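Local structure of exonuclease VapC9 (Pyrobaculum aerophilum, 1V8P) at residues C[29-34]-C[122-127]; C[38-43]-C[146-151]; C[59-64]-C[88-93]; C[115-120]-C[133-138]. The protein is a magnesium-binding PIN-domain nuclease with slow exonuclease activity on single-stranded DNA, and is probably the ribonuclease toxin of a type II toxin-antitoxin system. The protein carries 1 engineered substitution. One frame throughout, in Å; residues are numbered along the deposited sequence.

Interaction 1: C[29-34]-C[122-127]; sequences EYLVDA and YVAESS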
loop_
_atom_site.group_PDB
_atom_site.type_symbol
_atom_site.label_atom_id
_atom_site.label_comp_id
_atom_site.label_asym_id
_atom_site.label_seq_id
_atom_site.Cartn_x
_atom_site.Cartn_y
_atom_site.Cartn_z
ATOM N N GLU C 29 -9.413 -24.888 14.735
ATOM C CA GLU C 29 -10.553 -24.115 15.236
ATOM C C GLU C 29 -10.356 -22.627 14.908
ATOM O O GLU C 29 -11.322 -21.872 14.767
ATOM C CB GLU C 29 -10.684 -24.286 16.758
ATOM C CG GLU C 29 -11.165 -25.650 17.246
ATOM C CD GLU C 29 -10.926 -25.868 18.747
ATOM O OE1 GLU C 29 -11.265 -24.976 19.559
ATOM O OE2 GLU C 29 -10.398 -26.942 19.125
ATOM N N TYR C 30 -9.107 -22.207 14.771
ATOM C CA TYR C 30 -8.834 -20.805 14.481
ATOM C C TYR C 30 -8.019 -20.498 13.216
ATOM O O TYR C 30 -7.086 -21.227 12.865
ATOM C CB TYR C 30 -8.116 -20.163 15.664
ATOM C CG TYR C 30 -8.772 -20.396 16.993
ATOM C CD1 TYR C 30 -8.423 -21.490 17.791
ATOM C CD2 TYR C 30 -9.746 -19.518 17.463
ATOM C CE1 TYR C 30 -9.028 -21.698 19.029
ATOM C CE2 TYR C 30 -10.359 -19.713 18.696
ATOM C CZ TYR C 30 -9.996 -20.800 19.478
ATOM O OH TYR C 30 -10.586 -20.953 20.716
ATOM N N LEU C 31 -8.398 -19.412 12.542
ATOM C CA LEU C 31 -7.696 -18.911 11.366
ATOM C C LEU C 31 -7.011 -17.644 11.882
ATOM O O LEU C 31 -7.690 -16.713 12.331
ATOM C CB LEU C 31 -8.667 -18.534 10.240
ATOM C CG LEU C 31 -7.999 -17.859 9.033
ATOM C CD1 LEU C 31 -6.966 -18.801 8.431
ATOM C CD2 LEU C 31 -9.032 -17.487 7.983
ATOM N N VAL C 32 -5.681 -17.616 11.832
ATOM C CA VAL C 32 -4.905 -16.475 12.317
ATOM C C VAL C 32 -4.397 -15.607 11.177
ATOM O O VAL C 32 -3.880 -16.129 10.194
ATOM C CB VAL C 32 -3.692 -16.960 13.144
ATOM C CG1 VAL C 32 -2.863 -15.793 13.590
ATOM C CG2 VAL C 32 -4.164 -17.757 14.337
ATOM N N ASP C 33 -4.534 -14.288 11.295
ATOM C CA ASP C 33 -4.052 -13.411 10.224
ATOM C C ASP C 33 -2.716 -12.733 10.587
ATOM O O ASP C 33 -2.224 -12.862 11.713
ATOM C CB ASP C 33 -5.138 -12.385 9.820
ATOM C CG ASP C 33 -5.139 -11.133 10.680
ATOM O OD1 ASP C 33 -4.505 -11.109 11.758
ATOM O OD2 ASP C 33 -5.807 -10.165 10.264
ATOM N N ALA C 34 -2.128 -12.035 9.618
ATOM C CA ALA C 34 -0.840 -11.390 9.808
ATOM C C ALA C 34 -0.735 -10.521 11.053
ATOM O O ALA C 34 0.255 -10.618 11.787
ATOM C CB ALA C 34 -0.470 -10.579 8.566
ATOM N N TYR C 122 -13.717 -14.510 4.510
ATOM C CA TYR C 122 -14.334 -15.583 3.748
ATOM C C TYR C 122 -13.954 -16.990 4.214
ATOM O O TYR C 122 -14.818 -17.845 4.365
ATOM C CB TYR C 122 -13.999 -15.441 2.267
ATOM C CG TYR C 122 -14.599 -16.537 1.424
ATOM C CD1 TYR C 122 -15.927 -16.464 0.971
ATOM C CD2 TYR C 122 -13.872 -17.691 1.145
ATOM C CE1 TYR C 122 -16.506 -17.527 0.266
ATOM C CE2 TYR C 122 -14.438 -18.753 0.450
ATOM C CZ TYR C 122 -15.747 -18.671 0.014
ATOM O OH TYR C 122 -16.273 -19.754 -0.664
ATOM N N VAL C 123 -12.671 -17.231 4.442
ATOM C CA VAL C 123 -12.210 -18.549 4.860
ATOM C C VAL C 123 -12.692 -18.914 6.236
ATOM O O VAL C 123 -13.093 -20.056 6.476
ATOM C CB VAL C 123 -10.676 -18.647 4.848
ATOM C CG1 VAL C 123 -10.219 -20.003 5.413
ATOM C CG2 VAL C 123 -10.184 -18.463 3.444
ATOM N N ALA C 124 -12.651 -17.954 7.148
ATOM C CA ALA C 124 -13.096 -18.220 8.510
ATOM C C ALA C 124 -14.588 -18.579 8.517
ATOM O O ALA C 124 -14.982 -19.633 9.029
ATOM C CB ALA C 124 -12.835 -17.012 9.388
ATOM N N GLU C 125 -15.406 -17.711 7.930
ATOM C CA GLU C 125 -16.843 -17.934 7.875
ATOM C C GLU C 125 -17.264 -19.138 7.026
ATOM O O GLU C 125 -18.225 -19.832 7.373
ATOM C CB GLU C 125 -17.558 -16.659 7.398
ATOM C CG GLU C 125 -17.796 -15.644 8.522
ATOM C CD GLU C 125 -18.393 -14.315 8.044
ATOM O OE1 GLU C 125 -19.233 -14.320 7.112
ATOM O OE2 GLU C 125 -18.029 -13.259 8.616
ATOM N N SER C 126 -16.539 -19.402 5.939
ATOM C CA SER C 126 -16.856 -20.526 5.061
ATOM C C SER C 126 -16.547 -21.855 5.690
ATOM O O SER C 126 -17.178 -22.856 5.369
ATOM C CB SER C 126 -16.068 -20.442 3.759
ATOM O OG SER C 126 -16.678 -19.542 2.871
ATOM N N SER C 127 -15.569 -21.863 6.578
ATOM C CA SER C 127 -15.143 -23.091 7.222
ATOM C C SER C 127 -15.620 -23.214 8.649
ATOM O O SER C 127 -15.347 -24.209 9.311
ATOM C CB SER C 127 -13.621 -23.174 7.202
ATOM O OG SER C 127 -13.128 -23.111 5.878
#
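The carbonyl oxygen of Val123, whose side chain packs against Leu31, is gripped twice by one residue further on. Ser127 N and Ser127 OG both reach Val123 O, each at 3.1 Å, the hydroxyl in the carbonyl plane at a C=O...OG angle of 151°. The serine hydroxyl thus turns back to its own segment and takes no part in the contact with the strand. That contact is carried by one methyl group. With CG anti to the backbone N (chi1 174°), the side chain of Leu31 extends from strand 30-32 toward the helix, and its CD2 stands 3.7 Å from Val123 CB. The same methyl comes within 3.7 Å of the backbone N of Ala124 and 4.1 Å from Ala124 CB, so it rests where the two residues join. The Leu31 and Val123 side chains meet at about a right angle, and the CG1 branch of Val123 lies 3.8 Å from Leu31 CD2. Leu57 and Tyr120 also touch Leu31, while Ala124 packs on Leu131 of the neighbouring strand 130-132; helix 115-127 therefore covers one face of the parallel sheet across two adjacent strands. Tyr30 and Val32, on either side of Leu31, turn to the other face. No hydrogen bond joins strand and helix, so their fit rests on apolar packing alone, and this packing lies two residues before Asp33, a predicted magnesium ligand and the N-cap of the next helix.

Interaction 2: C[38-43]-C[146-151]; sequences YALAAH and IDVETL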
loop_
_atom_site.group_PDB
_atom_site.type_symbol
_atom_site.label_atom_id
_atom_site.label_comp_id
_atom_site.label_asym_id
_atom_site.label_seq_id
_atom_site.Cartn_x
_atom_site.Cartn_y
_atom_site.Cartn_z
ATOM N N TYR C 38 1.549 -11.768 14.148
ATOM C CA TYR C 38 2.592 -10.885 14.639
ATOM C C TYR C 38 2.548 -10.726 16.159
ATOM O O TYR C 38 3.577 -10.746 16.810
ATOM C CB TYR C 38 2.487 -9.511 13.975
ATOM C CG TYR C 38 3.795 -9.030 13.391
ATOM C CD1 TYR C 38 4.340 -9.639 12.259
ATOM C CD2 TYR C 38 4.498 -7.978 13.980
ATOM C CE1 TYR C 38 5.556 -9.211 11.725
ATOM C CE2 TYR C 38 5.710 -7.542 13.456
ATOM C CZ TYR C 38 6.235 -8.160 12.331
ATOM O OH TYR C 38 7.438 -7.723 11.810
ATOM N N ALA C 39 1.365 -10.557 16.733
ATOM C CA ALA C 39 1.275 -10.409 18.187
ATOM C C ALA C 39 1.678 -11.730 18.853
ATOM O O ALA C 39 2.487 -11.755 19.777
ATOM C CB ALA C 39 -0.149 -10.019 18.600
ATOM N N LEU C 40 1.109 -12.823 18.358
ATOM C CA LEU C 40 1.387 -14.155 18.868
ATOM C C LEU C 40 2.876 -14.500 18.879
ATOM O O LEU C 40 3.336 -15.261 19.739
ATOM C CB LEU C 40 0.639 -15.191 18.025
ATOM C CG LEU C 40 -0.881 -15.214 18.168
ATOM C CD1 LEU C 40 -1.500 -16.086 17.077
ATOM C CD2 LEU C 40 -1.247 -15.715 19.559
ATOM N N ALA C 41 3.624 -13.953 17.924
ATOM C CA ALA C 41 5.053 -14.241 17.823
ATOM C C ALA C 41 5.808 -14.045 19.133
ATOM O O ALA C 41 6.857 -14.638 19.333
ATOM C CB ALA C 41 5.692 -13.398 16.712
ATOM N N ALA C 42 5.268 -13.223 20.024
ATOM C CA ALA C 42 5.904 -12.954 21.314
ATOM C C ALA C 42 5.179 -13.640 22.472
ATOM O O ALA C 42 5.301 -13.221 23.624
ATOM C CB ALA C 42 5.956 -11.446 21.561
ATOM N N HIS C 43 4.425 -14.689 22.167
ATOM C CA HIS C 43 3.686 -15.420 23.190
ATOM C C HIS C 43 3.720 -16.906 22.876
ATOM O O HIS C 43 2.772 -17.626 23.176
ATOM C CB HIS C 43 2.225 -14.954 23.234
ATOM C CG HIS C 43 2.046 -13.542 23.701
ATOM N ND1 HIS C 43 2.194 -13.169 25.020
ATOM C CD2 HIS C 43 1.718 -12.415 23.025
ATOM C CE1 HIS C 43 1.963 -11.872 25.135
ATOM N NE2 HIS C 43 1.673 -11.391 23.938
ATOM N N ILE C 146 -12.199 -12.802 16.910
ATOM C CA ILE C 146 -11.663 -12.375 18.187
ATOM C C ILE C 146 -10.266 -11.819 17.996
ATOM O O ILE C 146 -9.673 -11.972 16.934
ATOM C CB ILE C 146 -11.567 -13.555 19.155
ATOM C CG1 ILE C 146 -10.651 -14.622 18.567
ATOM C CG2 ILE C 146 -12.949 -14.127 19.423
ATOM C CD1 ILE C 146 -10.389 -15.794 19.491
ATOM N N ASP C 147 -9.745 -11.155 19.019
ATOM C CA ASP C 147 -8.396 -10.636 18.937
ATOM C C ASP C 147 -7.494 -11.613 19.687
ATOM O O ASP C 147 -7.988 -12.556 20.316
ATOM C CB ASP C 147 -8.304 -9.245 19.553
ATOM C CG ASP C 147 -8.817 -9.199 20.960
ATOM O OD1 ASP C 147 -8.846 -10.249 21.647
ATOM O OD2 ASP C 147 -9.180 -8.087 21.381
ATOM N N VAL C 148 -6.187 -11.378 19.630
ATOM C CA VAL C 148 -5.219 -12.268 20.261
ATOM C C VAL C 148 -5.425 -12.506 21.746
ATOM O O VAL C 148 -5.262 -13.629 22.223
ATOM C CB VAL C 148 -3.778 -11.779 20.002
ATOM C CG1 VAL C 148 -2.788 -12.553 20.858
ATOM C CG2 VAL C 148 -3.444 -11.966 18.532
ATOM N N GLU C 149 -5.794 -11.458 22.474
ATOM C CA GLU C 149 -6.027 -11.571 23.913
ATOM C C GLU C 149 -7.167 -12.550 24.201
ATOM O O GLU C 149 -7.081 -13.399 25.096
ATOM C CB GLU C 149 -6.379 -10.204 24.497
ATOM C CG GLU C 149 -6.404 -10.167 26.015
ATOM C CD GLU C 149 -6.924 -8.843 26.566
ATOM O OE1 GLU C 149 -6.514 -8.454 27.683
ATOM O OE2 GLU C 149 -7.754 -8.194 25.887
ATOM N N THR C 150 -8.241 -12.415 23.434
ATOM C CA THR C 150 -9.398 -13.277 23.584
ATOM C C THR C 150 -8.994 -14.705 23.252
ATOM O O THR C 150 -9.450 -15.657 23.887
ATOM C CB THR C 150 -10.517 -12.832 22.637
ATOM O OG1 THR C 150 -10.917 -11.491 22.960
ATOM C CG2 THR C 150 -11.698 -13.760 22.750
ATOM N N LEU C 151 -8.137 -14.855 22.248
ATOM C CA LEU C 151 -7.684 -16.181 21.869
ATOM C C LEU C 151 -6.888 -16.796 23.011
ATOM O O LEU C 151 -7.106 -17.948 23.374
ATOM C CB LEU C 151 -6.814 -16.132 20.605
ATOM C CG LEU C 151 -6.090 -17.435 20.227
ATOM C CD1 LEU C 151 -7.104 -18.561 20.034
ATOM C CD2 LEU C 151 -5.274 -17.228 18.963
#
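Leu40, near the end of helix 34-40, leaves its backbone with CB still clear of Val148, and the chain then bends toward it. CG, anti to the carbonyl carbon (chi1 -70°), lies 4.2 Å from Val148 CG2. Beyond it the two branches part. The CD2 methyl goes to helix 148-156, 3.7 Å from Val148 CG1 and, more loosely, 4.3 Å from Leu151 CD2; the CD1 methyl turns inward to Val32 of the sheet and the ring of Phe93. The side chains of Leu40 and Val148 pass at a slant, each branch of the valine finding its own partner: CG1 takes the leucine tip, whereas CG2 also covers Ala39 CB at 3.8 Å. Val148 thus straddles two consecutive residues of the first helix. The helix begun by Val148 is capped by the residue before it. Asp147 OD1 accepts from Thr150 N at 2.9 Å, nearly in line with its own C-O bond, and from Thr150 OG1 at 2.7 Å, which comes in from above the carboxylate plane, 39° out of it. Two donors on one oxygen hold the N-cap carboxylate against the first turn. Leu151 continues the apolar seam onto Tyr30 and Val132, and Ile146 is bonded through its backbone to the strand 130-132 region. The arrangement belongs to the alpha/beta fold of a PIN domain, whose first and last helices here meet over the same face of the parallel sheet, with the side chain of Val148 about 7 Å from that of Asp33 of the predicted magnesium site.

Interaction 3: C[59-64]-C[88-93]; sequences LTIYEA and KVLSSF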
loop_
_atom_site.group_PDB
_atom_site.type_symbol
_atom_site.label_atom_id
_atom_site.label_comp_id
_atom_site.label_asym_id
_atom_site.label_seq_id
_atom_site.Cartn_x
_atom_site.Cartn_y
_atom_site.Cartn_z
ATOM N N LEU C 59 -1.175 -16.612 2.141
ATOM C CA LEU C 59 -1.056 -15.152 2.145
ATOM C C LEU C 59 -0.418 -14.632 3.433
ATOM O O LEU C 59 0.295 -13.643 3.424
ATOM C CB LEU C 59 -2.441 -14.520 2.007
ATOM C CG LEU C 59 -2.729 -13.086 1.519
ATOM C CD1 LEU C 59 -3.830 -12.514 2.378
ATOM C CD2 LEU C 59 -1.515 -12.193 1.585
ATOM N N THR C 60 -0.688 -15.306 4.543
ATOM C CA THR C 60 -0.165 -14.888 5.829
ATOM C C THR C 60 1.357 -14.815 5.853
ATOM O O THR C 60 1.931 -13.908 6.449
ATOM C CB THR C 60 -0.648 -15.837 6.938
ATOM O OG1 THR C 60 -2.078 -15.894 6.913
ATOM C CG2 THR C 60 -0.186 -15.352 8.312
ATOM N N ILE C 61 2.004 -15.778 5.206
ATOM C CA ILE C 61 3.457 -15.841 5.147
ATOM C C ILE C 61 4.030 -14.559 4.568
ATOM O O ILE C 61 4.937 -13.959 5.139
ATOM C CB ILE C 61 3.897 -17.059 4.294
ATOM C CG1 ILE C 61 3.513 -18.352 5.022
ATOM C CG2 ILE C 61 5.390 -16.992 3.994
ATOM C CD1 ILE C 61 3.339 -19.560 4.111
ATOM N N TYR C 62 3.485 -14.127 3.440
ATOM C CA TYR C 62 3.956 -12.907 2.786
ATOM C C TYR C 62 3.632 -11.633 3.574
ATOM O O TYR C 62 4.455 -10.722 3.666
ATOM C CB TYR C 62 3.364 -12.818 1.379
ATOM C CG TYR C 62 3.675 -14.025 0.553
ATOM C CD1 TYR C 62 2.941 -15.200 0.701
ATOM C CD2 TYR C 62 4.762 -14.032 -0.315
ATOM C CE1 TYR C 62 3.292 -16.360 0.004
ATOM C CE2 TYR C 62 5.125 -15.183 -1.012
ATOM C CZ TYR C 62 4.389 -16.342 -0.849
ATOM O OH TYR C 62 4.754 -17.471 -1.541
ATOM N N GLU C 63 2.440 -11.568 4.153
ATOM C CA GLU C 63 2.071 -10.395 4.935
ATOM C C GLU C 63 2.941 -10.219 6.161
ATOM O O GLU C 63 3.290 -9.096 6.501
ATOM C CB GLU C 63 0.603 -10.463 5.347
ATOM C CG GLU C 63 -0.331 -10.182 4.203
ATOM C CD GLU C 63 -1.770 -10.204 4.627
ATOM O OE1 GLU C 63 -2.563 -9.444 4.037
ATOM O OE2 GLU C 63 -2.110 -10.983 5.546
ATOM N N ALA C 64 3.283 -11.311 6.837
ATOM C CA ALA C 64 4.143 -11.207 8.023
ATOM C C ALA C 64 5.507 -10.744 7.545
ATOM O O ALA C 64 6.128 -9.884 8.161
ATOM C CB ALA C 64 4.263 -12.549 8.733
ATOM N N LYS C 88 10.190 -19.595 12.239
ATOM C CA LYS C 88 9.877 -20.743 13.092
ATOM C C LYS C 88 8.432 -20.648 13.556
ATOM O O LYS C 88 7.692 -21.628 13.536
ATOM C CB LYS C 88 10.823 -20.800 14.313
ATOM C CG LYS C 88 12.303 -20.814 13.961
ATOM C CD LYS C 88 13.067 -21.850 14.767
ATOM C CE LYS C 88 14.558 -21.857 14.437
ATOM N NZ LYS C 88 15.227 -20.634 14.974
ATOM N N VAL C 89 8.045 -19.454 13.979
ATOM C CA VAL C 89 6.684 -19.202 14.422
ATOM C C VAL C 89 5.712 -19.600 13.312
ATOM O O VAL C 89 4.732 -20.285 13.564
ATOM C CB VAL C 89 6.490 -17.728 14.755
ATOM C CG1 VAL C 89 5.023 -17.443 14.999
ATOM C CG2 VAL C 89 7.332 -17.364 15.973
ATOM N N LEU C 90 5.992 -19.190 12.083
ATOM C CA LEU C 90 5.105 -19.526 10.977
ATOM C C LEU C 90 5.076 -21.010 10.669
ATOM O O LEU C 90 4.058 -21.532 10.228
ATOM C CB LEU C 90 5.496 -18.764 9.705
ATOM C CG LEU C 90 5.116 -17.288 9.661
ATOM C CD1 LEU C 90 5.721 -16.636 8.425
ATOM C CD2 LEU C 90 3.603 -17.158 9.642
ATOM N N SER C 91 6.187 -21.695 10.894
ATOM C CA SER C 91 6.237 -23.117 10.598
ATOM C C SER C 91 5.312 -23.922 11.510
ATOM O O SER C 91 4.912 -25.032 11.170
ATOM C CB SER C 91 7.670 -23.630 10.739
ATOM O OG SER C 91 8.080 -23.658 12.093
ATOM N N SER C 92 4.964 -23.353 12.662
ATOM C CA SER C 92 4.101 -24.026 13.630
ATOM C C SER C 92 2.629 -24.132 13.249
ATOM O O SER C 92 1.892 -24.913 13.847
ATOM C CB SER C 92 4.196 -23.328 14.986
ATOM O OG SER C 92 5.543 -23.228 15.410
ATOM N N PHE C 93 2.205 -23.358 12.253
ATOM C CA PHE C 93 0.811 -23.331 11.835
ATOM C C PHE C 93 0.456 -24.177 10.651
ATOM O O PHE C 93 1.273 -24.385 9.766
ATOM C CB PHE C 93 0.385 -21.900 11.514
ATOM C CG PHE C 93 0.395 -20.983 12.694
ATOM C CD1 PHE C 93 1.586 -20.620 13.301
ATOM C CD2 PHE C 93 -0.795 -20.468 13.196
ATOM C CE1 PHE C 93 1.595 -19.754 14.393
ATOM C CE2 PHE C 93 -0.794 -19.607 14.281
ATOM C CZ PHE C 93 0.401 -19.249 14.880
#
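Thr60, Ile61 and Ala64 form the face of helix 58-73 that receives Leu90 of helix 79-91, the antiparallel partner in a helical hairpin. Leu59, just before this face, turns instead to Tyr116 and Tyr120, and to Tyr62 of the second subunit. Thr60 divides its two branches: CG2 lies 4.4 Å from Leu90 CD2, while OG1 is hydrogen-bonded to the hydroxyl of Tyr120 and to Leu57 N. At Ile61 the leucine meets backbone as well as side chain, its CD1 standing 4.1 Å from Ile61 CA and 4.4 Å from Ile61 CG1. Tyr62 faces the other way and bonds Asp98 of the second subunit through its OH, so the helix has the hairpin on one flank and the subunit interface on another. One turn on from Thr60, Ala64 CB lies 4.4 Å from Leu90 CD1, a loose contact. The leucine spans this row because CG is anti to its carbonyl carbon (chi1 -76°) and the chain then runs extended, CD1 leading. Within 88-93, Lys88 O accepts from Ser92 OG, which approaches at 3.3 Å and is tilted 27° from the carbonyl plane.

Interaction 4: C[115-120]-C[133-138]; sequences FYDASY and TQDREL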
loop_
_atom_site.group_PDB
_atom_site.type_symbol
_atom_site.label_atom_id
_atom_site.label_comp_id
_atom_site.label_asym_id
_atom_site.label_seq_id
_atom_site.Cartn_x
_atom_site.Cartn_y
_atom_site.Cartn_z
ATOM N N PHE C 115 -9.066 -6.814 -0.631
ATOM C CA PHE C 115 -9.153 -8.201 -1.040
ATOM C C PHE C 115 -8.354 -9.070 -0.057
ATOM O O PHE C 115 -8.723 -10.194 0.229
ATOM C CB PHE C 115 -8.603 -8.367 -2.456
ATOM C CG PHE C 115 -8.568 -9.794 -2.927
ATOM C CD1 PHE C 115 -9.556 -10.285 -3.778
ATOM C CD2 PHE C 115 -7.560 -10.643 -2.510
ATOM C CE1 PHE C 115 -9.536 -11.610 -4.210
ATOM C CE2 PHE C 115 -7.530 -11.966 -2.932
ATOM C CZ PHE C 115 -8.522 -12.452 -3.788
ATOM N N TYR C 116 -7.261 -8.535 0.471
ATOM C CA TYR C 116 -6.437 -9.300 1.401
ATOM C C TYR C 116 -7.205 -9.627 2.665
ATOM O O TYR C 116 -7.313 -10.787 3.021
ATOM C CB TYR C 116 -5.151 -8.543 1.739
ATOM C CG TYR C 116 -4.223 -8.417 0.569
ATOM C CD1 TYR C 116 -3.590 -9.533 0.039
ATOM C CD2 TYR C 116 -3.984 -7.182 -0.034
ATOM C CE1 TYR C 116 -2.732 -9.430 -1.066
ATOM C CE2 TYR C 116 -3.131 -7.070 -1.140
ATOM C CZ TYR C 116 -2.504 -8.204 -1.649
ATOM O OH TYR C 116 -1.640 -8.110 -2.726
ATOM N N ASP C 117 -7.750 -8.613 3.334
ATOM C CA ASP C 117 -8.531 -8.840 4.547
ATOM C C ASP C 117 -9.777 -9.710 4.275
ATOM O O ASP C 117 -10.168 -10.493 5.120
ATOM C CB ASP C 117 -8.942 -7.495 5.173
ATOM C CG ASP C 117 -7.767 -6.773 5.861
ATOM O OD1 ASP C 117 -7.856 -5.541 6.079
ATOM O OD2 ASP C 117 -6.751 -7.433 6.193
ATOM N N ALA C 118 -10.382 -9.597 3.092
ATOM C CA ALA C 118 -11.569 -10.389 2.762
ATOM C C ALA C 118 -11.249 -11.862 2.602
ATOM O O ALA C 118 -12.136 -12.710 2.760
ATOM C CB ALA C 118 -12.235 -9.873 1.506
ATOM N N SER C 119 -9.997 -12.174 2.280
ATOM C CA SER C 119 -9.588 -13.562 2.129
ATOM C C SER C 119 -9.759 -14.241 3.495
ATOM O O SER C 119 -10.191 -15.397 3.594
ATOM C CB SER C 119 -8.127 -13.638 1.665
ATOM O OG SER C 119 -7.979 -13.138 0.348
ATOM N N TYR C 120 -9.438 -13.498 4.547
ATOM C CA TYR C 120 -9.564 -14.009 5.904
ATOM C C TYR C 120 -11.018 -14.173 6.371
ATOM O O TYR C 120 -11.376 -15.203 6.944
ATOM C CB TYR C 120 -8.806 -13.102 6.866
ATOM C CG TYR C 120 -7.319 -13.208 6.666
ATOM C CD1 TYR C 120 -6.629 -12.298 5.855
ATOM C CD2 TYR C 120 -6.598 -14.253 7.262
ATOM C CE1 TYR C 120 -5.268 -12.420 5.646
ATOM C CE2 TYR C 120 -5.238 -14.385 7.062
ATOM C CZ TYR C 120 -4.569 -13.466 6.254
ATOM O OH TYR C 120 -3.208 -13.580 6.074
ATOM N N THR C 133 -7.710 -11.877 14.665
ATOM C CA THR C 133 -7.124 -10.730 13.992
ATOM C C THR C 133 -6.943 -9.609 14.999
ATOM O O THR C 133 -7.593 -9.574 16.036
ATOM C CB THR C 133 -8.049 -10.234 12.834
ATOM O OG1 THR C 133 -7.576 -8.983 12.320
ATOM C CG2 THR C 133 -9.474 -10.057 13.329
ATOM N N GLN C 134 -6.055 -8.684 14.683
ATOM C CA GLN C 134 -5.804 -7.581 15.577
ATOM C C GLN C 134 -6.444 -6.325 14.990
ATOM O O GLN C 134 -6.496 -5.288 15.654
ATOM C CB GLN C 134 -4.292 -7.409 15.752
ATOM C CG GLN C 134 -3.864 -6.879 17.100
ATOM C CD GLN C 134 -4.173 -7.835 18.225
ATOM O OE1 GLN C 134 -4.556 -8.966 17.995
ATOM N NE2 GLN C 134 -4.001 -7.383 19.448
ATOM N N ASP C 135 -6.948 -6.446 13.756
ATOM C CA ASP C 135 -7.594 -5.349 13.007
ATOM C C ASP C 135 -9.060 -5.119 13.406
ATOM O O ASP C 135 -9.925 -5.952 13.144
ATOM C CB ASP C 135 -7.487 -5.632 11.491
ATOM C CG ASP C 135 -8.170 -4.564 10.626
ATOM O OD1 ASP C 135 -8.753 -3.611 11.173
ATOM O OD2 ASP C 135 -8.126 -4.678 9.388
ATOM N N ARG C 136 -9.329 -3.975 14.027
ATOM C CA ARG C 136 -10.677 -3.636 14.486
ATOM C C ARG C 136 -11.736 -3.747 13.395
ATOM O O ARG C 136 -12.833 -4.243 13.631
ATOM C CB ARG C 136 -10.719 -2.215 15.064
ATOM C CG ARG C 136 -9.737 -1.938 16.198
ATOM C CD ARG C 136 -9.851 -2.974 17.282
ATOM N NE ARG C 136 -8.583 -3.648 17.532
ATOM C CZ ARG C 136 -8.401 -4.539 18.504
ATOM N NH1 ARG C 136 -9.416 -4.852 19.308
ATOM N NH2 ARG C 136 -7.211 -5.109 18.682
ATOM N N GLU C 137 -11.415 -3.280 12.198
ATOM C CA GLU C 137 -12.361 -3.334 11.102
ATOM C C GLU C 137 -12.720 -4.795 10.822
ATOM O O GLU C 137 -13.894 -5.127 10.715
ATOM C CB GLU C 137 -11.759 -2.632 9.882
ATOM C CG GLU C 137 -12.729 -1.810 9.019
ATOM C CD GLU C 137 -13.774 -1.035 9.822
ATOM O OE1 GLU C 137 -13.494 -0.609 10.964
ATOM O OE2 GLU C 137 -14.887 -0.831 9.296
ATOM N N LEU C 138 -11.729 -5.681 10.747
ATOM C CA LEU C 138 -12.021 -7.095 10.481
ATOM C C LEU C 138 -12.870 -7.713 11.595
ATOM O O LEU C 138 -13.820 -8.448 11.334
ATOM C CB LEU C 138 -10.730 -7.910 10.336
ATOM C CG LEU C 138 -10.244 -8.367 8.955
ATOM C CD1 LEU C 138 -9.124 -9.383 9.181
ATOM C CD2 LEU C 138 -11.369 -9.000 8.124
#
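The carboxylates of Asp117 and Asp135 confront each other with their planes 62° apart, the two side chains crossing at about a right angle. Asp117 OD1 and Asp135 OD2 come to 3.4 Å, two acceptors with no hydrogen bond between them. Asp117 reaches out from helix 115-127; Asp135 comes from the start of helix 136-141, and its CG, anti to the backbone N (chi1 178°), carries OD2 across to Asp117. The second aspartate is fixed by its other oxygen: as N-cap, Asp135 OD1 accepts from Glu137 N at 2.9 Å, the donor lying well above the carboxylate plane. Its backbone N is 3.0 Å from Thr133 OG1, an ST turn that holds the loop before the helix. Leu138 packs against the root of Asp117, its CD2 3.6 Å from Asp117 O and its CG 4.1 Å from Asp117 CB, with CD1 turned to Tyr120 CB at 4.4 Å; the tyrosine hydroxyl is held by Thr60 and Glu63 of helix 58-73. Two like charges as close as these carboxylates probably need a positive partner. Arg73 of the third subunit provides one, in a salt bridge to Asp135 OD2, and a magnesium ion at the predicted site would be another.

The contacts surround the cluster of acidic residues predicted to bind magnesium. Interactions 1 and 4, with centres 10 Å apart, share helix 115-127 and together hold the three aspartates of the site, Asp33, Asp117 and Asp135: Asp33 OD2 is 3.0 Å from Thr133 OG1, a probable hydrogen bond, which ties the end of the first strand to the loop before Asp135. Interaction 3 reaches the same place through Tyr120, whose OH lies 2.7 Å from Thr60 OG1 and 2.9 Å from Glu63 OE2. Interaction 2 packs on interaction 1 where Leu151 CD1 lies 3.7 Å from Tyr30 CZ, and a probable backbone bond, Ile146 O to Thr133 N at 3.0 Å, joins it to interaction 4. Interactions 3 and 4 both touch the second subunit.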